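Local coordinates for Glyoxalase/bleomycin resistance protein/dioxygenase (Alicyclobacillus acidocaldarius subsp. acidocaldarius, PDB 3RRI) that belongs to the vicinal oxygen chelate (glyoxalase) superfamily of metalloproteins and may act as a dioxygenase, its precise substrate remaining unassigned, at residues Y24-V28 with D117-L123; E63-Y67 with F95-L99; F81-Y85 with H110-F114. The contacts are given in a common frame with arbitrary orientation. Where two conformers were deposited one is given. Numbering follows the deposited sequence.

Overall arrangement
The chain holds two βαβββ modules, as expected of the vicinal oxygen chelate fold. Contact 1 joins them, setting the helix of the first on a hairpin turn of the second. Contact 2 sets the linker between the modules against strand 95-98, and contact 3 packs helix 78-90 on the second module's sheet. Contacts 1 and 2 have centres about 13 Å apart and meet where Leu122 CD2 lies 3.4 Å from Tyr96 CG. Contacts 2 and 3, whose centres are about 14 Å apart, are joined by probable hydrogen bonds between Tyr96 N and Phe114 O (2.9 Å) and between Tyr85 OH and Asp98 OD1 (2.7 Å). The centres of contacts 1 and 3 are about 17 Å apart; segments 117-123 and 110-114 reach neighbouring strands of one sheet.

Contact 1: Y24-V28 with D117-L123; sequences YDFYV and DPSNNLL
Segment 24-28 is a helical turn, with Val28 N hydrogen-bonded to Tyr24 O at 2.9 Å and a wider pi-type turn over 25-28. Phe26 (chi1 t) points toward the hairpin turn, Phe26 CA lying 6.7 Å from Asp117 CA. Asp117 CB sits over one face of the Phe26 ring in a CH-pi contact, 3.8 Å from the centroid and 17° off the normal; Phe26 CG meets Pro118 CD at 3.7 Å, and Leu123 CD2 lies at the ring edge. The turn joins strands 110-116 and 122-128 of the second βαβββ module, and helix 20-30 of the first docks on it through Phe26 and Tyr27. It is type I over 117-120 (Asn120 N to Asp117 O, 2.9 Å), with Asn120 left-handed at 66/20 and Asp117 N donating to Asn121 O at 3.0 Å. Tyr27 OH (chi1 m) donates to Asp117 OD2 at 2.6 Å. Asp117 OD1 (chi1 p) accepts from Ser119 N (2.9 Å), forming an Asx turn, and from Asn121 N (3.0 Å). Asn121 ND2 donates to Asp117 OD2 (3.1 Å) and Pro16 O.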
# COMPACT_ATOMS: atom_id res chain seq x y z
N TYR A 24 -32.43 -1.71 7.93
CA TYR A 24 -32.03 -1.81 6.53
C TYR A 24 -32.33 -0.52 5.75
O TYR A 24 -31.45 -0.02 5.05
CB TYR A 24 -32.71 -3.01 5.84
CG TYR A 24 -32.48 -3.06 4.35
CD1 TYR A 24 -31.39 -3.73 3.81
CD2 TYR A 24 -33.33 -2.40 3.47
CE1 TYR A 24 -31.17 -3.76 2.46
CE2 TYR A 24 -33.13 -2.44 2.10
CZ TYR A 24 -32.05 -3.12 1.58
OH TYR A 24 -31.86 -3.13 0.21
N ASP A 25 -33.55 -0.01 5.89
CA ASP A 25 -33.98 1.22 5.20
C ASP A 25 -33.04 2.38 5.56
O ASP A 25 -32.64 3.17 4.69
CB ASP A 25 -35.42 1.59 5.59
CG ASP A 25 -36.47 0.56 5.10
OD1 ASP A 25 -36.17 -0.32 4.26
OD2 ASP A 25 -37.63 0.67 5.58
N PHE A 26 -32.65 2.46 6.83
CA PHE A 26 -31.80 3.53 7.29
C PHE A 26 -30.37 3.34 6.79
O PHE A 26 -29.78 4.23 6.15
CB PHE A 26 -31.82 3.62 8.81
CG PHE A 26 -30.99 4.73 9.35
CD1 PHE A 26 -31.54 6.01 9.49
CD2 PHE A 26 -29.64 4.54 9.70
CE1 PHE A 26 -30.76 7.04 9.96
CE2 PHE A 26 -28.87 5.55 10.18
CZ PHE A 26 -29.43 6.83 10.30
N TYR A 27 -29.76 2.20 7.11
CA TYR A 27 -28.35 2.03 6.88
C TYR A 27 -27.98 1.76 5.42
O TYR A 27 -26.94 2.20 4.98
CB TYR A 27 -27.77 0.89 7.76
CG TYR A 27 -27.62 1.35 9.18
CD1 TYR A 27 -26.58 2.19 9.55
CD2 TYR A 27 -28.56 1.00 10.18
CE1 TYR A 27 -26.46 2.67 10.83
CE2 TYR A 27 -28.45 1.51 11.48
CZ TYR A 27 -27.39 2.34 11.82
OH TYR A 27 -27.25 2.83 13.08
N VAL A 28 -28.79 1.00 4.72
CA VAL A 28 -28.50 0.61 3.35
C VAL A 28 -29.15 1.64 2.41
O VAL A 28 -28.45 2.38 1.73
CB VAL A 28 -28.98 -0.80 3.03
CG1 VAL A 28 -28.74 -1.14 1.59
CG2 VAL A 28 -28.29 -1.85 3.96
N ASP A 117 -30.37 7.05 14.17
CA ASP A 117 -31.07 5.95 13.54
C ASP A 117 -32.47 5.72 14.19
O ASP A 117 -32.81 6.38 15.17
CB ASP A 117 -30.16 4.68 13.43
CG ASP A 117 -30.18 3.76 14.62
OD1 ASP A 117 -30.92 4.00 15.58
OD2 ASP A 117 -29.43 2.72 14.56
N PRO A 118 -33.28 4.84 13.60
CA PRO A 118 -34.68 4.74 14.08
C PRO A 118 -34.82 4.20 15.50
O PRO A 118 -35.89 4.33 16.10
CB PRO A 118 -35.34 3.82 13.05
CG PRO A 118 -34.49 3.93 11.84
CD PRO A 118 -33.10 4.11 12.34
N SER A 119 -33.75 3.59 16.03
CA SER A 119 -33.75 3.12 17.39
C SER A 119 -32.92 4.01 18.30
O SER A 119 -32.49 3.59 19.38
CB SER A 119 -33.26 1.67 17.41
OG SER A 119 -34.00 0.88 16.53
N ASN A 120 -32.71 5.27 17.88
CA ASN A 120 -32.04 6.31 18.66
C ASN A 120 -30.56 6.07 18.94
O ASN A 120 -30.00 6.69 19.82
CB ASN A 120 -32.78 6.61 19.98
CG ASN A 120 -34.15 7.22 19.75
OD1 ASN A 120 -34.41 7.88 18.72
ND2 ASN A 120 -35.05 7.00 20.72
N ASN A 121 -29.93 5.21 18.15
CA ASN A 121 -28.47 5.16 18.12
C ASN A 121 -27.90 6.40 17.45
O ASN A 121 -28.42 6.83 16.40
CB ASN A 121 -27.98 3.93 17.36
CG ASN A 121 -28.33 2.65 18.08
OD1 ASN A 121 -27.82 2.39 19.16
ND2 ASN A 121 -29.24 1.90 17.51
N LEU A 122 -26.87 6.97 18.06
CA LEU A 122 -26.25 8.20 17.56
C LEU A 122 -24.98 7.89 16.74
O LEU A 122 -24.06 7.23 17.26
CB LEU A 122 -25.92 9.15 18.69
CG LEU A 122 -27.10 9.77 19.48
CD1 LEU A 122 -26.56 10.65 20.58
CD2 LEU A 122 -28.10 10.55 18.58
N LEU A 123 -24.96 8.36 15.50
CA LEU A 123 -23.83 8.25 14.59
C LEU A 123 -23.15 9.59 14.55
O LEU A 123 -23.80 10.59 14.20
CB LEU A 123 -24.30 7.90 13.19
CG LEU A 123 -24.85 6.49 12.95
CD1 LEU A 123 -26.17 6.33 13.64
CD2 LEU A 123 -24.94 6.20 11.46

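Contact 2: E63-Y67 with F95-L99; sequences EVSMY and FYHDL
A classic beta bulge puts two consecutive side chains, Tyr96 and His97, on the same side: both residues face Phe114 of the neighbouring antiparallel strand, and both CA-to-CB bonds point toward segment 63-67. The bulge goes with an abrupt backbone change, from -82/-41 at Tyr96 to -142/125 at His97. Segment 63-67 runs extended through Val64 and Ser65 (-114/132 and -133/155) and kinks at Met66 (-53/-44), with Met66 CA 8.6 Å from Tyr96 CA. The interface, 211 Å² in all, depends on van der Waals packing. Tyr96 (chi1 t) reaches out so that Val64 CG1 lies 3.7 Å from Tyr96 CE1, while Tyr96 OH stands 3.5 Å from Ser65 CA and 3.5 Å from Met66 N, the latter pair not hydrogen-bonded. The contact sets the linker between the two βαβββ modules against the bulge of strand 95-98, with Leu122 of strand 122-128 touching both Val64 and Tyr96. The selenomethionine Met66 (t, t, m) swings its end inward, placing Met66 CE 3.9 Å from His97 CD2 and 4.2 Å from Tyr96 CE2. Ser65 OG donates to Tyr67 O at 3.1 Å, and the Tyr67 ring meets His55 of a third subunit.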
# COMPACT_ATOMS: atom_id res chain seq x y z
N GLU A 63 -34.88 7.57 25.34
CA GLU A 63 -34.51 8.97 25.56
C GLU A 63 -33.05 9.08 25.19
O GLU A 63 -32.23 8.29 25.65
CB GLU A 63 -34.69 9.35 27.04
CG GLU A 63 -35.30 10.74 27.31
CD GLU A 63 -35.90 10.84 28.72
OE1 GLU A 63 -35.24 11.41 29.64
OE2 GLU A 63 -37.03 10.31 28.93
N VAL A 64 -32.71 10.04 24.34
CA VAL A 64 -31.37 10.08 23.76
C VAL A 64 -30.61 11.32 24.23
O VAL A 64 -31.15 12.42 24.25
CB VAL A 64 -31.44 10.01 22.21
CG1 VAL A 64 -32.16 11.23 21.63
CG2 VAL A 64 -30.06 9.85 21.63
N SER A 65 -29.37 11.12 24.66
CA SER A 65 -28.44 12.22 24.88
C SER A 65 -27.08 11.87 24.24
O SER A 65 -26.76 10.69 24.05
CB SER A 65 -28.30 12.56 26.37
OG SER A 65 -27.81 11.45 27.12
N MSE A 66 -26.31 12.90 23.89
CA MSE A 66 -25.07 12.75 23.14
C MSE A 66 -24.13 11.75 23.78
O MSE A 66 -23.54 10.93 23.09
CB MSE A 66 -24.37 14.11 23.01
CG MSE A 66 -23.07 14.13 22.20
SE MSE A 66 -22.51 15.92 21.68
CE MSE A 66 -23.93 16.30 20.41
N TYR A 67 -23.99 11.82 25.10
CA TYR A 67 -23.07 10.95 25.83
C TYR A 67 -23.86 9.93 26.62
O TYR A 67 -25.01 10.16 26.99
CB TYR A 67 -22.20 11.79 26.75
CG TYR A 67 -21.43 12.84 26.00
CD1 TYR A 67 -21.86 14.18 26.00
CD2 TYR A 67 -20.31 12.51 25.25
CE1 TYR A 67 -21.17 15.15 25.27
CE2 TYR A 67 -19.60 13.48 24.54
CZ TYR A 67 -20.03 14.79 24.55
OH TYR A 67 -19.33 15.73 23.84
N PHE A 95 -30.89 14.31 11.38
CA PHE A 95 -29.79 14.77 12.21
C PHE A 95 -30.22 14.91 13.68
O PHE A 95 -31.30 15.41 13.99
CB PHE A 95 -29.28 16.13 11.74
CG PHE A 95 -28.46 16.07 10.48
CD1 PHE A 95 -29.06 15.79 9.27
CD2 PHE A 95 -27.09 16.28 10.50
CE1 PHE A 95 -28.29 15.73 8.08
CE2 PHE A 95 -26.34 16.21 9.34
CZ PHE A 95 -26.94 15.91 8.13
N TYR A 96 -29.37 14.43 14.59
CA TYR A 96 -29.44 14.75 16.00
C TYR A 96 -28.79 16.09 16.27
O TYR A 96 -29.26 16.88 17.10
CB TYR A 96 -28.77 13.63 16.83
CG TYR A 96 -28.82 13.89 18.30
CD1 TYR A 96 -30.01 13.73 19.01
CD2 TYR A 96 -27.69 14.32 18.99
CE1 TYR A 96 -30.06 14.00 20.38
CE2 TYR A 96 -27.73 14.58 20.35
CZ TYR A 96 -28.92 14.42 21.03
OH TYR A 96 -28.95 14.68 22.38
N HIS A 97 -27.66 16.32 15.61
CA HIS A 97 -26.93 17.59 15.70
C HIS A 97 -26.38 17.96 14.34
O HIS A 97 -25.67 17.18 13.71
CB HIS A 97 -25.82 17.50 16.75
CG HIS A 97 -25.40 18.83 17.32
ND1 HIS A 97 -24.78 19.80 16.56
CD2 HIS A 97 -25.53 19.35 18.56
CE1 HIS A 97 -24.54 20.86 17.31
NE2 HIS A 97 -24.99 20.61 18.53
N ASP A 98 -26.71 19.16 13.84
CA ASP A 98 -26.24 19.56 12.53
C ASP A 98 -24.74 19.91 12.59
O ASP A 98 -24.14 19.93 13.67
CB ASP A 98 -27.07 20.76 12.00
CG ASP A 98 -27.19 20.79 10.46
OD1 ASP A 98 -26.28 20.30 9.74
OD2 ASP A 98 -28.21 21.32 9.94
N LEU A 99 -24.17 20.20 11.44
CA LEU A 99 -22.77 20.52 11.28
C LEU A 99 -22.33 21.56 12.29
O LEU A 99 -22.96 22.64 12.42
CB LEU A 99 -22.49 21.03 9.85
CG LEU A 99 -21.08 21.07 9.31
CD1 LEU A 99 -20.42 19.68 9.36
CD2 LEU A 99 -21.12 21.59 7.88

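Contact 3: F81-Y85 with H110-F114; sequences FDNLY and HETFF
Strand 110-114 and helix 81-85 run nearly parallel, their axes 10.4 Å apart at closest approach and crossing at 24°; CA pairs Phe81-Glu111 (8.9 Å) and Tyr85-Phe113 (7.8 Å) set the register. Glu111 (chi1 m) points toward the helix, and Glu111 OE2 lies 3.7 Å from Phe81 CE2; its carboxylate also makes long, weak ion pairs with Arg101 and Lys78. Thr112 turns its side chain away, with OG1 hydrogen-bonded to Glu124 OE2, yet Thr112 N lies 3.9 Å from Phe81 CZ. Phe113 then points back toward the helix and has 115 Å² covered by it, the largest area of any residue here. With chi1 p, Phe113 sets its ring between those of Phe81 and Tyr85 (both t). The Phe113 edge meets the Phe81 face in an offset edge-to-face pair (centroids 5.2 Å, planes 61°), and the Tyr85 edge meets the Phe113 face (5.4 Å, 64°). Leu84 CG approaches Phe113 CZ at 4.0 Å, and Tyr85 CB approaches Phe113 CE2 at 3.8 Å. Tyr85 OH is hydrogen-bonded to Asp98 OD1. Phe81, Tyr85 and Phe113 thereby form an aromatic cluster between helix and sheet in the second βαβββ module of the vicinal oxygen chelate fold.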
# COMPACT_ATOMS: atom_id res chain seq x y z
N PHE A 81 -15.91 13.51 4.24
CA PHE A 81 -16.78 14.07 5.25
C PHE A 81 -17.90 14.94 4.58
O PHE A 81 -19.08 14.76 4.85
CB PHE A 81 -15.93 14.89 6.23
CG PHE A 81 -16.69 15.61 7.29
CD1 PHE A 81 -16.96 15.02 8.52
CD2 PHE A 81 -17.11 16.93 7.10
CE1 PHE A 81 -17.65 15.68 9.49
CE2 PHE A 81 -17.78 17.61 8.09
CZ PHE A 81 -18.06 17.00 9.27
N ASP A 82 -17.48 15.83 3.67
CA ASP A 82 -18.42 16.74 2.98
C ASP A 82 -19.42 15.96 2.12
O ASP A 82 -20.60 16.29 2.09
CB ASP A 82 -17.69 17.73 2.08
CG ASP A 82 -16.83 18.73 2.85
OD1 ASP A 82 -16.92 18.80 4.09
OD2 ASP A 82 -16.05 19.44 2.17
N ASN A 83 -18.95 14.94 1.40
CA ASN A 83 -19.84 14.10 0.62
C ASN A 83 -20.91 13.44 1.47
O ASN A 83 -22.04 13.29 1.06
CB ASN A 83 -19.06 12.98 -0.08
CG ASN A 83 -18.26 13.47 -1.27
OD1 ASN A 83 -18.37 14.63 -1.69
ND2 ASN A 83 -17.43 12.58 -1.83
N LEU A 84 -20.52 12.96 2.66
CA LEU A 84 -21.49 12.26 3.50
C LEU A 84 -22.51 13.22 4.08
O LEU A 84 -23.69 12.91 4.14
CB LEU A 84 -20.76 11.47 4.61
CG LEU A 84 -21.68 10.69 5.56
CD1 LEU A 84 -22.47 9.60 4.79
CD2 LEU A 84 -20.88 10.07 6.76
N TYR A 85 -22.06 14.40 4.47
CA TYR A 85 -23.02 15.41 4.93
C TYR A 85 -24.06 15.73 3.86
O TYR A 85 -25.25 15.81 4.13
CB TYR A 85 -22.27 16.65 5.33
CG TYR A 85 -23.13 17.80 5.79
CD1 TYR A 85 -23.72 17.78 7.04
CD2 TYR A 85 -23.31 18.93 5.00
CE1 TYR A 85 -24.49 18.81 7.49
CE2 TYR A 85 -24.07 19.97 5.45
CZ TYR A 85 -24.66 19.91 6.69
OH TYR A 85 -25.44 20.92 7.21
N HIS A 110 -12.27 19.78 15.55
CA HIS A 110 -12.82 18.97 14.46
C HIS A 110 -14.24 19.40 14.07
O HIS A 110 -14.98 19.88 14.94
CB HIS A 110 -12.80 17.49 14.85
CG HIS A 110 -13.35 17.19 16.22
ND1 HIS A 110 -12.62 17.37 17.38
CD2 HIS A 110 -14.52 16.63 16.61
CE1 HIS A 110 -13.33 16.96 18.42
NE2 HIS A 110 -14.48 16.49 17.97
N GLU A 111 -14.59 19.26 12.78
CA GLU A 111 -15.97 19.40 12.34
C GLU A 111 -16.69 18.12 12.68
O GLU A 111 -16.10 17.04 12.59
CB GLU A 111 -16.06 19.66 10.84
CG GLU A 111 -15.37 20.94 10.34
CD GLU A 111 -16.01 21.59 9.10
OE1 GLU A 111 -15.44 22.57 8.60
OE2 GLU A 111 -17.07 21.16 8.63
N THR A 112 -17.98 18.23 13.01
CA THR A 112 -18.75 17.08 13.46
C THR A 112 -20.21 17.25 13.03
O THR A 112 -20.72 18.39 12.96
CB THR A 112 -18.69 17.00 14.99
OG1 THR A 112 -19.47 15.90 15.46
CG2 THR A 112 -19.27 18.25 15.59
N PHE A 113 -20.89 16.16 12.70
CA PHE A 113 -22.36 16.14 12.68
C PHE A 113 -22.82 14.79 13.22
O PHE A 113 -22.06 13.83 13.16
CB PHE A 113 -22.96 16.44 11.31
CG PHE A 113 -22.54 15.49 10.21
CD1 PHE A 113 -23.33 14.39 9.88
CD2 PHE A 113 -21.39 15.71 9.47
CE1 PHE A 113 -22.98 13.58 8.83
CE2 PHE A 113 -21.03 14.85 8.45
CZ PHE A 113 -21.83 13.80 8.14
N PHE A 114 -24.00 14.77 13.81
CA PHE A 114 -24.59 13.54 14.34
C PHE A 114 -25.87 13.20 13.59
O PHE A 114 -26.77 14.05 13.49
CB PHE A 114 -24.98 13.71 15.79
CG PHE A 114 -23.85 13.70 16.78
CD1 PHE A 114 -23.69 12.62 17.64
CD2 PHE A 114 -23.00 14.77 16.91
CE1 PHE A 114 -22.68 12.61 18.59
CE2 PHE A 114 -21.96 14.75 17.84
CZ PHE A 114 -21.81 13.66 18.70